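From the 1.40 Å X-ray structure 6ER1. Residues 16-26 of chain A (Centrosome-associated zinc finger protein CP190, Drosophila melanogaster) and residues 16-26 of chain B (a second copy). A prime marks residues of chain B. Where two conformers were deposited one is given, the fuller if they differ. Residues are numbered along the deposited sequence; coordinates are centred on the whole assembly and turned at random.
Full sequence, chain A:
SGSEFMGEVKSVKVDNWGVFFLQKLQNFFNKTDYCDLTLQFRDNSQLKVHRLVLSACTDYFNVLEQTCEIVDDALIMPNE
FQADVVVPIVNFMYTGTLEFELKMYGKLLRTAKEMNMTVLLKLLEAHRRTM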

ATOM      1  N   ASN A  16       4.583   7.527  14.281  1.00 21.64           N
ATOM      2  CA  ASN A  16       3.373   6.754  13.995  1.00 20.59           C
ATOM      3  C   ASN A  16       3.012   6.761  12.511  1.00 18.51           C
ATOM      4  O   ASN A  16       1.844   6.901  12.122  1.00 19.95           O
ATOM      5  CB  ASN A  16       2.192   7.223  14.858  1.00 23.96           C
ATOM      6  CG  ASN A  16       2.513   7.182  16.333  1.00 26.77           C
ATOM      7  OD1 ASN A  16       2.916   6.147  16.841  1.00 35.63           O
ATOM      8  ND2 ASN A  16       2.363   8.305  17.019  1.00 32.00           N
ATOM      9  N   TRP A  17       4.030   6.550  11.684  1.00 18.38           N
ATOM     10  CA  TRP A  17       3.818   6.580  10.237  1.00 16.39           C
ATOM     11  C   TRP A  17       2.818   5.534   9.756  1.00 16.56           C
ATOM     12  O   TRP A  17       2.038   5.784   8.828  1.00 16.99           O
ATOM     13  CB  TRP A  17       5.158   6.393   9.485  1.00 16.48           C
ATOM     14  CG  TRP A  17       5.049   6.724   8.037  1.00 15.80           C
ATOM     15  CD1 TRP A  17       5.231   5.907   6.984  1.00 15.27           C
ATOM     16  CD2 TRP A  17       4.761   8.010   7.499  1.00 15.75           C
ATOM     17  NE1 TRP A  17       5.030   6.588   5.808  1.00 14.99           N
ATOM     18  CE2 TRP A  17       4.767   7.891   6.102  1.00 14.55           C
ATOM     19  CE3 TRP A  17       4.529   9.272   8.069  1.00 16.29           C
ATOM     20  CZ2 TRP A  17       4.574   8.979   5.263  1.00 15.71           C
ATOM     21  CZ3 TRP A  17       4.362  10.345   7.234  1.00 17.45           C
ATOM     22  CH2 TRP A  17       4.364  10.191   5.852  1.00 16.29           C
ATOM     23  N   GLY A  18       2.837   4.371  10.393  1.00 17.65           N
ATOM     24  CA  GLY A  18       1.923   3.307  10.038  1.00 18.16           C
ATOM     25  C   GLY A  18       0.457   3.702  10.171  1.00 16.66           C
ATOM     26  O   GLY A  18      -0.343   3.347   9.344  1.00 18.25           O
ATOM     27  N   VAL A  19       0.133   4.425  11.245  1.00 18.64           N
ATOM     28  CA  VAL A  19      -1.217   4.923  11.503  1.00 19.18           C
ATOM     29  C   VAL A  19      -1.604   5.937  10.429  1.00 18.44           C
ATOM     30  O   VAL A  19      -2.715   5.848   9.853  1.00 20.17           O
ATOM     31  CB  VAL A  19      -1.284   5.512  12.944  1.00 22.05           C
ATOM     32  CG1 VAL A  19      -2.598   6.190  13.215  1.00 23.45           C
ATOM     33  CG2 VAL A  19      -1.005   4.436  13.986  1.00 24.52           C
ATOM     34  N   PHE A  20      -0.683   6.873  10.132  1.00 19.25           N
ATOM     35  CA  PHE A  20      -0.896   7.842   9.035  1.00 17.74           C
ATOM     36  C   PHE A  20      -1.221   7.124   7.714  1.00 16.89           C
ATOM     37  O   PHE A  20      -2.195   7.439   7.034  1.00 18.72           O
ATOM     38  CB  PHE A  20       0.327   8.765   8.908  1.00 20.10           C
ATOM     39  CG  PHE A  20       0.340   9.621   7.648  1.00 21.37           C
ATOM     40  CD1 PHE A  20      -0.343  10.813   7.592  1.00 25.97           C
ATOM     41  CD2 PHE A  20       0.987   9.186   6.502  1.00 21.79           C
ATOM     42  CE1 PHE A  20      -0.363  11.572   6.434  1.00 26.22           C
ATOM     43  CE2 PHE A  20       0.942   9.914   5.326  1.00 23.97           C
ATOM     44  CZ  PHE A  20       0.289  11.116   5.295  1.00 26.32           C
ATOM     45  N   PHE A  21      -0.386   6.160   7.360  1.00 16.08           N
ATOM     46  CA  PHE A  21      -0.463   5.524   6.086  1.00 15.43           C
ATOM     47  C   PHE A  21      -1.737   4.686   5.931  1.00 15.52           C
ATOM     48  O   PHE A  21      -2.395   4.749   4.893  1.00 16.46           O
ATOM     49  CB  PHE A  21       0.776   4.648   5.819  1.00 16.87           C
ATOM     50  CG  PHE A  21       0.763   4.064   4.455  1.00 18.16           C
ATOM     51  CD1 PHE A  21       1.164   4.825   3.372  1.00 18.95           C
ATOM     52  CD2 PHE A  21       0.246   2.789   4.239  1.00 20.34           C
ATOM     53  CE1 PHE A  21       1.085   4.323   2.096  1.00 25.36           C
ATOM     54  CE2 PHE A  21       0.152   2.295   2.959  1.00 23.01           C
ATOM     55  CZ  PHE A  21       0.568   3.065   1.897  1.00 24.24           C
ATOM     56  N   LEU A  22      -2.068   3.931   6.975  1.00 15.54           N
ATOM     57  CA  LEU A  22      -3.263   3.115   6.967  1.00 15.87           C
ATOM     58  C   LEU A  22      -4.519   3.950   6.760  1.00 15.91           C
ATOM     59  O   LEU A  22      -5.434   3.524   6.058  1.00 18.46           O
ATOM     60  CB  LEU A  22      -3.356   2.231   8.198  1.00 18.21           C
ATOM     61  CG  LEU A  22      -2.491   0.988   8.223  1.00 19.68           C
ATOM     62  CD1 LEU A  22      -2.669   0.237   9.537  1.00 24.72           C
ATOM     63  CD2 LEU A  22      -2.745   0.084   7.034  1.00 21.82           C
ATOM     64  N   GLN A  23      -4.574   5.130   7.372  1.00 16.12           N
ATOM     65  CA  GLN A  23      -5.747   5.988   7.189  1.00 18.08           C
ATOM     66  C   GLN A  23      -5.913   6.337   5.725  1.00 17.52           C
ATOM     67  O   GLN A  23      -7.028   6.338   5.166  1.00 19.74           O
ATOM     68  CB  GLN A  23      -5.635   7.236   8.054  1.00 20.77           C
ATOM     69  CG  GLN A  23      -6.911   8.074   8.149  0.50 22.61           C
ATOM     70  CD  GLN A  23      -7.083   9.166   7.072  0.50 26.28           C
ATOM     71  OE1 GLN A  23      -8.208   9.406   6.616  0.50 35.97           O
ATOM     72  NE2 GLN A  23      -6.000   9.862   6.700  0.50 28.40           N
ATOM     73  N   LYS A  24      -4.778   6.658   5.076  1.00 15.93           N
ATOM     74  CA  LYS A  24      -4.822   7.009   3.648  1.00 15.94           C
ATOM     75  C   LYS A  24      -5.204   5.835   2.773  1.00 15.78           C
ATOM     76  O   LYS A  24      -6.043   5.950   1.854  1.00 17.67           O
ATOM     77  CB  LYS A  24      -3.464   7.581   3.188  1.00 15.20           C
ATOM     78  CG  LYS A  24      -3.031   8.856   3.898  1.00 18.56           C
ATOM     79  CD  LYS A  24      -3.917  10.032   3.562  1.00 19.84           C
ATOM     80  CE  LYS A  24      -3.518  11.297   4.288  1.00 25.22           C
ATOM     81  NZ  LYS A  24      -4.468  12.394   3.950  1.00 33.39           N
ATOM     82  N   LEU A  25      -4.633   4.675   3.076  1.00 15.11           N
ATOM     83  CA  LEU A  25      -4.914   3.469   2.340  1.00 15.13           C
ATOM     84  C   LEU A  25      -6.405   3.039   2.459  1.00 16.47           C
ATOM     85  O   LEU A  25      -7.025   2.643   1.483  1.00 17.18           O
ATOM     86  CB  LEU A  25      -4.065   2.328   2.884  1.00 16.30           C
ATOM     87  CG  LEU A  25      -4.186   0.961   2.250  1.00 18.09           C
ATOM     88  CD1 LEU A  25      -3.691   0.956   0.808  1.00 22.15           C
ATOM     89  CD2 LEU A  25      -3.524  -0.117   3.120  1.00 21.62           C
ATOM     90  N   GLN A  26      -6.933   3.135   3.660  1.00 16.80           N
ATOM     91  CA  GLN A  26      -8.360   2.794   3.906  1.00 17.93           C
ATOM     92  C   GLN A  26      -9.263   3.700   3.094  1.00 17.54           C
ATOM     93  O   GLN A  26     -10.230   3.230   2.482  1.00 20.03           O
ATOM     94  CB  GLN A  26      -8.601   2.890   5.387  1.00 19.32           C
ATOM     95  CG  GLN A  26      -8.026   1.702   6.114  1.00 18.43           C
ATOM     96  CD  GLN A  26      -7.862   1.933   7.591  1.00 18.56           C
ATOM     97  OE1 GLN A  26      -8.424   2.882   8.156  1.00 23.58           O
ATOM     98  NE2 GLN A  26      -7.130   1.044   8.240  1.00 20.07           N
TER
ATOM     99  N   ASN B  16      -1.150  -2.717  16.520  1.00 21.64           N
ATOM    100  CA  ASN B  16      -0.057  -2.107  15.761  1.00 20.59           C
ATOM    101  C   ASN B  16      -0.023  -2.572  14.307  1.00 18.51           C
ATOM    102  O   ASN B  16       1.038  -2.862  13.736  1.00 19.95           O
ATOM    103  CB  ASN B  16       1.296  -2.333  16.451  1.00 23.96           C
ATOM    104  CG  ASN B  16       1.299  -1.838  17.877  1.00 26.77           C
ATOM    105  OD1 ASN B  16       0.981  -0.686  18.124  1.00 35.63           O
ATOM    106  ND2 ASN B  16       1.631  -2.707  18.821  1.00 32.00           N
ATOM    107  N   TRP B  17      -1.202  -2.587  13.695  1.00 18.38           N
ATOM    108  CA  TRP B  17      -1.305  -3.058  12.313  1.00 16.39           C
ATOM    109  C   TRP B  17      -0.468  -2.240  11.337  1.00 16.56           C
ATOM    110  O   TRP B  17       0.103  -2.783  10.382  1.00 16.99           O
ATOM    111  CB  TRP B  17      -2.781  -3.061  11.846  1.00 16.48           C
ATOM    112  CG  TRP B  17      -2.975  -3.816  10.577  1.00 15.80           C
ATOM    113  CD1 TRP B  17      -3.406  -3.349   9.392  1.00 15.27           C
ATOM    114  CD2 TRP B  17      -2.766  -5.214  10.403  1.00 15.75           C
ATOM    115  NE1 TRP B  17      -3.440  -4.360   8.462  1.00 14.99           N
ATOM    116  CE2 TRP B  17      -3.076  -5.521   9.071  1.00 14.55           C
ATOM    117  CE3 TRP B  17      -2.375  -6.253  11.263  1.00 16.29           C
ATOM    118  CZ2 TRP B  17      -3.032  -6.817   8.578  1.00 15.71           C
ATOM    119  CZ3 TRP B  17      -2.355  -7.532  10.775  1.00 17.45           C
ATOM    120  CH2 TRP B  17      -2.660  -7.802   9.445  1.00 16.29           C
ATOM    121  N   GLY B  18      -0.388  -0.939  11.582  1.00 17.65           N
ATOM    122  CA  GLY B  18       0.392  -0.062  10.735  1.00 18.16           C
ATOM    123  C   GLY B  18       1.864  -0.448  10.663  1.00 16.66           C
ATOM    124  O   GLY B  18       2.456  -0.386   9.615  1.00 18.25           O
ATOM    125  N   VAL B  19       2.436  -0.824  11.808  1.00 18.64           N
ATOM    126  CA  VAL B  19       3.826  -1.266  11.908  1.00 19.18           C
ATOM    127  C   VAL B  19       4.007  -2.570  11.132  1.00 18.44           C
ATOM    128  O   VAL B  19       4.964  -2.696  10.331  1.00 20.17           O
ATOM    129  CB  VAL B  19       4.221  -1.396  13.409  1.00 22.05           C
ATOM    130  CG1 VAL B  19       5.585  -2.004  13.583  1.00 23.45           C
ATOM    131  CG2 VAL B  19       4.136  -0.047  14.113  1.00 24.52           C
ATOM    132  N   PHE B  20       3.076  -3.520  11.336  1.00 19.25           N
ATOM    133  CA  PHE B  20       3.080  -4.781  10.563  1.00 17.74           C
ATOM    134  C   PHE B  20       3.089  -4.506   9.050  1.00 16.89           C
ATOM    135  O   PHE B  20       3.904  -5.044   8.304  1.00 18.72           O
ATOM    136  CB  PHE B  20       1.890  -5.657  10.987  1.00 20.10           C
ATOM    137  CG  PHE B  20       1.636  -6.853  10.077  1.00 21.37           C
ATOM    138  CD1 PHE B  20       2.330  -8.028  10.237  1.00 25.97           C
ATOM    139  CD2 PHE B  20       0.743  -6.761   9.020  1.00 21.79           C
ATOM    140  CE1 PHE B  20       2.125  -9.101   9.386  1.00 26.22           C
ATOM    141  CE2 PHE B  20       0.558  -7.812   8.137  1.00 23.97           C
ATOM    142  CZ  PHE B  20       1.230  -8.987   8.330  1.00 26.32           C
ATOM    143  N   PHE B  21       2.166  -3.665   8.610  1.00 16.08           N
ATOM    144  CA  PHE B  21       1.946  -3.445   7.219  1.00 15.43           C
ATOM    145  C   PHE B  21       3.128  -2.737   6.548  1.00 15.52           C
ATOM    146  O   PHE B  21       3.549  -3.132   5.462  1.00 16.46           O
ATOM    147  CB  PHE B  21       0.650  -2.650   6.973  1.00 16.87           C
ATOM    148  CG  PHE B  21       0.350  -2.505   5.527  1.00 18.16           C
ATOM    149  CD1 PHE B  21      -0.250  -3.543   4.836  1.00 18.95           C
ATOM    150  CD2 PHE B  21       0.765  -1.372   4.831  1.00 20.34           C
ATOM    151  CE1 PHE B  21      -0.463  -3.452   3.483  1.00 25.36           C
ATOM    152  CE2 PHE B  21       0.565  -1.291   3.473  1.00 23.01           C
ATOM    153  CZ  PHE B  21      -0.044  -2.330   2.807  1.00 24.24           C
ATOM    154  N   LEU B  22       3.650  -1.714   7.220  1.00 15.54           N
ATOM    155  CA  LEU B  22       4.787  -0.979   6.709  1.00 15.87           C
ATOM    156  C   LEU B  22       5.996  -1.879   6.498  1.00 15.91           C
ATOM    157  O   LEU B  22       6.725  -1.715   5.521  1.00 18.46           O
ATOM    158  CB  LEU B  22       5.113   0.231   7.566  1.00 18.21           C
ATOM    159  CG  LEU B  22       4.233   1.452   7.402  1.00 19.68           C
ATOM    160  CD1 LEU B  22       4.663   2.558   8.357  1.00 24.72           C
ATOM    161  CD2 LEU B  22       4.194   1.947   5.969  1.00 21.82           C
ATOM    162  N   GLN B  23       6.221  -2.821   7.411  1.00 16.12           N
ATOM    163  CA  GLN B  23       7.356  -3.733   7.247  1.00 18.08           C
ATOM    164  C   GLN B  23       7.215  -4.513   5.956  1.00 17.52           C
ATOM    165  O   GLN B  23       8.183  -4.719   5.199  1.00 19.74           O
ATOM    166  CB  GLN B  23       7.474  -4.658   8.451  1.00 20.77           C
ATOM    167  CG  GLN B  23       8.768  -5.471   8.517  0.50 22.61           C
ATOM    168  CD  GLN B  23       8.741  -6.842   7.809  0.50 26.28           C
ATOM    169  OE1 GLN B  23       9.749  -7.245   7.216  0.50 35.97           O
ATOM    170  NE2 GLN B  23       7.627  -7.581   7.906  0.50 28.40           N
ATOM    171  N   LYS B  24       5.978  -4.976   5.694  1.00 15.93           N
ATOM    172  CA  LYS B  24       5.726  -5.742   4.464  1.00 15.94           C
ATOM    173  C   LYS B  24       5.872  -4.900   3.216  1.00 15.78           C
ATOM    174  O   LYS B  24       6.497  -5.315   2.216  1.00 17.67           O
ATOM    175  CB  LYS B  24       4.321  -6.380   4.501  1.00 15.20           C
ATOM    176  CG  LYS B  24       4.094  -7.367   5.638  1.00 18.56           C
ATOM    177  CD  LYS B  24       4.925  -8.619   5.489  1.00 19.84           C
ATOM    178  CE  LYS B  24       4.735  -9.591   6.631  1.00 25.22           C
ATOM    179  NZ  LYS B  24       5.626 -10.771   6.443  1.00 33.39           N
ATOM    180  N   LEU B  25       5.340  -3.684   3.270  1.00 15.11           N
ATOM    181  CA  LEU B  25       5.416  -2.766   2.162  1.00 15.13           C
ATOM    182  C   LEU B  25       6.882  -2.371   1.823  1.00 16.47           C
ATOM    183  O   LEU B  25       7.264  -2.308   0.664  1.00 17.18           O
ATOM    184  CB  LEU B  25       4.666  -1.486   2.506  1.00 16.30           C
ATOM    185  CG  LEU B  25       4.602  -0.379   1.480  1.00 18.09           C
ATOM    186  CD1 LEU B  25       3.808  -0.791   0.245  1.00 22.15           C
ATOM    187  CD2 LEU B  25       4.106   0.933   2.106  1.00 21.62           C
ATOM    188  N   GLN B  26       7.659  -2.117   2.855  1.00 16.80           N
ATOM    189  CA  GLN B  26       9.093  -1.766   2.674  1.00 17.93           C
ATOM    190  C   GLN B  26       9.830  -2.905   1.998  1.00 17.54           C
ATOM    191  O   GLN B  26      10.626  -2.674   1.079  1.00 20.03           O
ATOM    192  CB  GLN B  26       9.650  -1.419   4.026  1.00 19.32           C
ATOM    193  CG  GLN B  26       9.205  -0.049   4.467  1.00 18.43           C
ATOM    194  CD  GLN B  26       9.370   0.181   5.944  1.00 18.56           C
ATOM    195  OE1 GLN B  26      10.072  -0.572   6.634  1.00 23.58           O
ATOM    196  NE2 GLN B  26       8.765   1.248   6.437  1.00 20.07           N
TER

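Two copies of the same helix, residues 17-26 of each chain, cross about an exact two-fold axis, so each contact between unlike residues occurs twice, while Phe21 meets its own symmetry mate across the axis. Their axes approach to 7.6 Å and make an angle of 82°, close to perpendicular, and the contacts run from Trp17 to Leu25 along one side of each helix. The crossing is tightest at Gly18, whose CA lies 3.8 Å from the CA of Gly18′. Lacking a side chain, glycine lets the backbones come this near: a CB built at ideal geometry on Gly18 would point toward the partner and sit 2.6 Å from Gly18′ C, a clash, and 3.0 Å from Val19′ N. No hydrogen bond links the stretches, leaving the association here to apolar packing and close fit; together the two sides bury 411 Å². Within each helix the backbone forms its usual i to i+4 bonds, as in Phe21 N to Trp17 O (2.9 Å) and Leu22 N to Gly18 O (3.0 Å).

Leu22 covers the most surface. Its CB points toward the other helix, its rotamer is m, t, and both methyls come near the Trp17′ indole, CD1 the closer of the two. CD1 packs 3.3 Å from Gly18′ N, against the backbone of the glycine, and 3.7 Å from Trp17′ CD1, at the edge of the indole and near its plane. The leucine meets the ring at carbon CD1; Trp17′ NE1 is hydrogen-bonded elsewhere in the structure. Leu22 CD2 also approaches Phe21′ CG at 4.3 Å, a looser contact that joins the glycine crossing to the aromatic pair.

That pair is Phe21 and Phe21′, next in buried area. Both have t side chains with CB directed toward the partner helix, and the rings meet at CE2 of Phe21 and CE2 of Phe21′, 3.6 Å apart. The approach is oblique, a van der Waals contact of ring carbons. Leu25, one turn further along, adds a methyl over one face of the opposing phenyl, with Leu25 CD2 4.1 Å from Phe21′ CZ. Each phenyl thus touches its symmetry mate and two leucines of the other chain, a small hydrophobic cluster that is buried in the assembly.

Several other side chains lie outside the contact. Val19 points away, Phe20, Gln23 and Lys24 are out of reach, and Asn16, at the N-cap position, makes no capping bond with its side chain and stays clear of the partner stretch.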